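PDB 6IK4: elastinolytic metalloprotease from Pseudoalteromonas sp. CF6-2, which probably acts as a zinc-dependent M23-family endopeptidase, an elastin-degrading enzyme linked to predation on Gram-positive bacteria through their peptidoglycan. Local coordinates for residues L7-H21 / P29-G41. Residues are numbered along the deposited sequence; the frame is centred on the assembly and turned at random.
Sequences LPWSQGYYWYSGGAH and PYSSLDFNNGSGG. With ZN (zinc ion), chain B.
His21 NE2 and Asp34 OD1 meet at the zinc ion, 2.1 Å and 2.0 Å from it, forming with His120 the His-Asp-His metal site of the M23 peptidase fold. The imidazole and carboxylate side chains cross at about a right angle, each reaching the metal with one atom. In the second shell, His21 ND1 donates to Gly19 O (2.9 Å) within the ring plane, which fixes the ring's rotation and leaves NE2 for the metal. Ser32 CB lies over one imidazole face, while Tyr149 stacks with the ring. Backbone bonds pair His21 with Ser32 at a classic beta bulge, two residues, Ser31 and Ser32, lying opposite the single His21. Farther along, strands 14-17 and 32-36 run antiparallel: Tyr16 N donates to Asn36 O (2.8 Å) and Asn36 N to Tyr16 O (3.0 Å), a hydrogen-bonded pair. Beyond Asp34, Phe35 offers a ring face to the edge of Trp9, planes 84° apart, and Pro8 CG touches Phe35 CD2 at 3.8 Å. Trp15, its CG beside the backbone N (chi1 -70°), lays its indole between Trp9 and Asn37. With the indole gone, as in an alanine here, Asn37 CB and Trp9 CE3 would probably lose the flat surface between them, and Phe35 CB the edge it meets. Asn37 CB sits 3.4 Å from the centroid of Trp15's five-membered ring, 7° off the normal.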
# COMPACT_ATOMS: atom_id res chain seq x y z
N LEU A 7 6.38 3.69 -4.93
CA LEU A 7 5.22 4.21 -4.21
C LEU A 7 4.06 4.36 -5.19
O LEU A 7 4.26 4.77 -6.33
CB LEU A 7 5.53 5.55 -3.56
CG LEU A 7 6.60 5.47 -2.47
CD1 LEU A 7 7.16 6.87 -2.18
CD2 LEU A 7 6.03 4.84 -1.21
N PRO A 8 2.82 4.04 -4.76
CA PRO A 8 1.70 3.96 -5.71
C PRO A 8 1.10 5.31 -6.10
O PRO A 8 -0.13 5.45 -6.20
CB PRO A 8 0.69 3.08 -4.97
CG PRO A 8 0.95 3.37 -3.51
CD PRO A 8 2.46 3.53 -3.43
N TRP A 9 1.96 6.30 -6.34
CA TRP A 9 1.54 7.60 -6.86
C TRP A 9 2.66 8.14 -7.73
O TRP A 9 3.72 7.53 -7.88
CB TRP A 9 1.15 8.56 -5.73
CG TRP A 9 2.17 8.75 -4.64
CD1 TRP A 9 3.18 9.68 -4.61
CD2 TRP A 9 2.25 8.05 -3.39
NE1 TRP A 9 3.90 9.57 -3.43
CE2 TRP A 9 3.34 8.58 -2.67
CE3 TRP A 9 1.51 6.99 -2.83
CZ2 TRP A 9 3.70 8.09 -1.41
CZ3 TRP A 9 1.87 6.53 -1.56
CH2 TRP A 9 2.96 7.07 -0.88
N SER A 10 2.40 9.29 -8.35
CA SER A 10 3.26 9.77 -9.42
C SER A 10 4.55 10.39 -8.89
O SER A 10 4.60 10.93 -7.78
CB SER A 10 2.52 10.79 -10.29
OG SER A 10 1.48 10.13 -10.99
N GLN A 11 5.59 10.31 -9.71
CA GLN A 11 6.87 10.90 -9.37
C GLN A 11 6.73 12.39 -9.06
O GLN A 11 6.01 13.12 -9.77
CB GLN A 11 7.85 10.68 -10.53
CG GLN A 11 9.03 11.62 -10.55
CD GLN A 11 10.13 11.17 -9.62
OE1 GLN A 11 10.24 9.98 -9.31
NE2 GLN A 11 10.94 12.12 -9.16
N GLY A 12 7.38 12.84 -7.99
CA GLY A 12 7.32 14.23 -7.58
C GLY A 12 6.12 14.62 -6.76
O GLY A 12 6.07 15.76 -6.27
N TYR A 13 5.14 13.74 -6.59
CA TYR A 13 4.00 13.99 -5.71
C TYR A 13 4.23 13.32 -4.36
O TYR A 13 5.07 12.43 -4.22
CB TYR A 13 2.71 13.47 -6.35
CG TYR A 13 2.28 14.27 -7.55
CD1 TYR A 13 2.99 14.21 -8.75
CD2 TYR A 13 1.18 15.12 -7.48
CE1 TYR A 13 2.61 14.96 -9.84
CE2 TYR A 13 0.79 15.88 -8.56
CZ TYR A 13 1.51 15.79 -9.74
OH TYR A 13 1.12 16.55 -10.82
N TYR A 14 3.48 13.78 -3.34
CA TYR A 14 3.57 13.14 -2.03
C TYR A 14 2.19 12.70 -1.56
O TYR A 14 1.18 13.37 -1.83
CB TYR A 14 4.18 14.07 -0.98
CG TYR A 14 3.29 15.24 -0.61
CD1 TYR A 14 2.33 15.13 0.40
CD2 TYR A 14 3.41 16.47 -1.26
CE1 TYR A 14 1.51 16.20 0.74
CE2 TYR A 14 2.60 17.54 -0.92
CZ TYR A 14 1.66 17.40 0.08
OH TYR A 14 0.84 18.46 0.42
N TRP A 15 2.14 11.53 -0.92
CA TRP A 15 1.04 11.10 -0.07
C TRP A 15 1.59 10.96 1.35
O TRP A 15 2.73 11.34 1.63
CB TRP A 15 0.44 9.78 -0.56
CG TRP A 15 -0.34 9.80 -1.85
CD1 TRP A 15 -0.32 10.76 -2.82
CD2 TRP A 15 -1.24 8.78 -2.29
NE1 TRP A 15 -1.17 10.39 -3.86
CE2 TRP A 15 -1.74 9.19 -3.55
CE3 TRP A 15 -1.67 7.57 -1.75
CZ2 TRP A 15 -2.66 8.42 -4.27
CZ3 TRP A 15 -2.58 6.80 -2.46
CH2 TRP A 15 -3.07 7.23 -3.71
N TYR A 16 0.77 10.39 2.23
CA TYR A 16 1.14 10.14 3.62
C TYR A 16 1.06 8.65 3.92
O TYR A 16 0.18 7.95 3.40
CB TYR A 16 0.23 10.86 4.60
CG TYR A 16 0.14 12.35 4.39
CD1 TYR A 16 1.07 13.21 4.98
CD2 TYR A 16 -0.88 12.90 3.63
CE1 TYR A 16 0.98 14.59 4.79
CE2 TYR A 16 -0.98 14.27 3.45
CZ TYR A 16 -0.05 15.11 4.02
OH TYR A 16 -0.15 16.47 3.84
N SER A 17 1.95 8.18 4.79
CA SER A 17 1.92 6.80 5.25
C SER A 17 1.84 6.76 6.77
O SER A 17 2.44 7.59 7.46
CB SER A 17 3.17 6.02 4.80
OG SER A 17 3.11 4.67 5.26
N GLY A 18 1.11 5.76 7.28
CA GLY A 18 1.19 5.39 8.68
C GLY A 18 2.31 4.39 8.91
O GLY A 18 3.11 4.09 8.02
N GLY A 19 2.36 3.88 10.14
CA GLY A 19 3.38 2.90 10.49
C GLY A 19 3.09 1.52 9.93
O GLY A 19 1.95 1.17 9.60
N ALA A 20 4.15 0.71 9.88
CA ALA A 20 4.01 -0.65 9.37
C ALA A 20 3.19 -1.50 10.34
O ALA A 20 3.29 -1.36 11.56
CB ALA A 20 5.40 -1.27 9.15
N HIS A 21 2.37 -2.38 9.77
CA HIS A 21 1.52 -3.27 10.55
C HIS A 21 1.29 -4.55 9.78
O HIS A 21 1.54 -4.63 8.57
CB HIS A 21 0.18 -2.61 10.92
CG HIS A 21 -0.55 -1.99 9.76
ND1 HIS A 21 -0.14 -0.82 9.16
CD2 HIS A 21 -1.66 -2.38 9.09
CE1 HIS A 21 -0.97 -0.51 8.18
NE2 HIS A 21 -1.90 -1.45 8.11
N PRO A 29 3.99 -10.76 10.44
CA PRO A 29 5.04 -9.74 10.32
C PRO A 29 4.44 -8.37 10.00
O PRO A 29 3.24 -8.32 9.72
CB PRO A 29 5.89 -10.25 9.16
CG PRO A 29 4.92 -10.96 8.29
CD PRO A 29 3.79 -11.47 9.17
N TYR A 30 5.22 -7.29 10.03
CA TYR A 30 4.70 -5.96 9.68
C TYR A 30 4.84 -5.80 8.18
O TYR A 30 5.85 -5.29 7.67
CB TYR A 30 5.41 -4.86 10.44
CG TYR A 30 5.33 -5.05 11.94
CD1 TYR A 30 4.27 -5.75 12.51
CD2 TYR A 30 6.32 -4.55 12.78
CE1 TYR A 30 4.21 -5.95 13.90
CE2 TYR A 30 6.27 -4.73 14.15
CZ TYR A 30 5.21 -5.43 14.70
OH TYR A 30 5.18 -5.61 16.07
N SER A 31 3.81 -6.23 7.47
CA SER A 31 3.80 -6.37 6.02
C SER A 31 3.10 -5.23 5.29
O SER A 31 3.14 -5.20 4.05
CB SER A 31 3.07 -7.66 5.65
OG SER A 31 1.72 -7.54 6.04
N SER A 32 2.42 -4.35 6.00
CA SER A 32 1.44 -3.46 5.40
C SER A 32 1.65 -2.01 5.82
O SER A 32 2.18 -1.73 6.89
CB SER A 32 0.01 -3.90 5.77
OG SER A 32 -0.23 -5.26 5.42
N LEU A 33 1.21 -1.10 4.95
CA LEU A 33 1.20 0.34 5.20
C LEU A 33 -0.14 0.89 4.75
O LEU A 33 -0.71 0.42 3.77
CB LEU A 33 2.33 1.04 4.42
CG LEU A 33 3.76 0.67 4.82
CD1 LEU A 33 4.73 1.02 3.69
CD2 LEU A 33 4.15 1.39 6.12
N ASP A 34 -0.65 1.89 5.47
CA ASP A 34 -1.85 2.61 5.06
C ASP A 34 -1.43 3.94 4.43
O ASP A 34 -0.78 4.75 5.09
CB ASP A 34 -2.79 2.83 6.25
CG ASP A 34 -3.30 1.53 6.83
OD1 ASP A 34 -3.33 0.53 6.08
OD2 ASP A 34 -3.70 1.49 8.01
N PHE A 35 -1.78 4.13 3.16
CA PHE A 35 -1.45 5.34 2.41
C PHE A 35 -2.69 6.18 2.15
O PHE A 35 -3.75 5.64 1.82
CB PHE A 35 -0.85 5.02 1.03
CG PHE A 35 0.47 4.31 1.06
CD1 PHE A 35 1.50 4.73 1.88
CD2 PHE A 35 0.69 3.22 0.23
CE1 PHE A 35 2.72 4.10 1.88
CE2 PHE A 35 1.90 2.57 0.22
CZ PHE A 35 2.92 3.00 1.04
N ASN A 36 -2.56 7.51 2.25
CA ASN A 36 -3.65 8.38 1.80
C ASN A 36 -3.06 9.71 1.36
O ASN A 36 -1.99 10.11 1.81
CB ASN A 36 -4.71 8.56 2.89
CG ASN A 36 -4.33 9.63 3.92
OD1 ASN A 36 -4.68 10.80 3.77
ND2 ASN A 36 -3.62 9.23 4.97
N ASN A 37 -3.76 10.41 0.45
CA ASN A 37 -3.23 11.66 -0.07
C ASN A 37 -3.81 12.89 0.62
O ASN A 37 -3.62 14.00 0.13
CB ASN A 37 -3.45 11.76 -1.58
CG ASN A 37 -4.88 12.13 -1.95
OD1 ASN A 37 -5.82 11.94 -1.17
ND2 ASN A 37 -5.05 12.64 -3.18
N GLY A 38 -4.52 12.71 1.73
CA GLY A 38 -5.05 13.86 2.44
C GLY A 38 -6.28 14.49 1.82
O GLY A 38 -6.56 15.67 2.07
N SER A 39 -7.05 13.73 1.03
CA SER A 39 -8.20 14.31 0.35
C SER A 39 -9.37 14.60 1.29
O SER A 39 -10.28 15.34 0.90
CB SER A 39 -8.68 13.38 -0.77
OG SER A 39 -9.42 12.29 -0.24
N GLY A 40 -9.38 14.02 2.49
CA GLY A 40 -10.44 14.28 3.44
C GLY A 40 -11.07 12.99 3.94
O GLY A 40 -10.48 11.91 3.83
N GLY A 41 -12.27 13.10 4.49
CA GLY A 41 -12.98 11.98 5.08
C GLY A 41 -13.85 11.26 4.07
O GLY A 41 -13.72 11.43 2.86
ZN ZN B . -3.71 -1.20 7.07
O HOH W 1 -1.29 14.81 -1.50
O HOH W 2 -0.09 2.48 8.25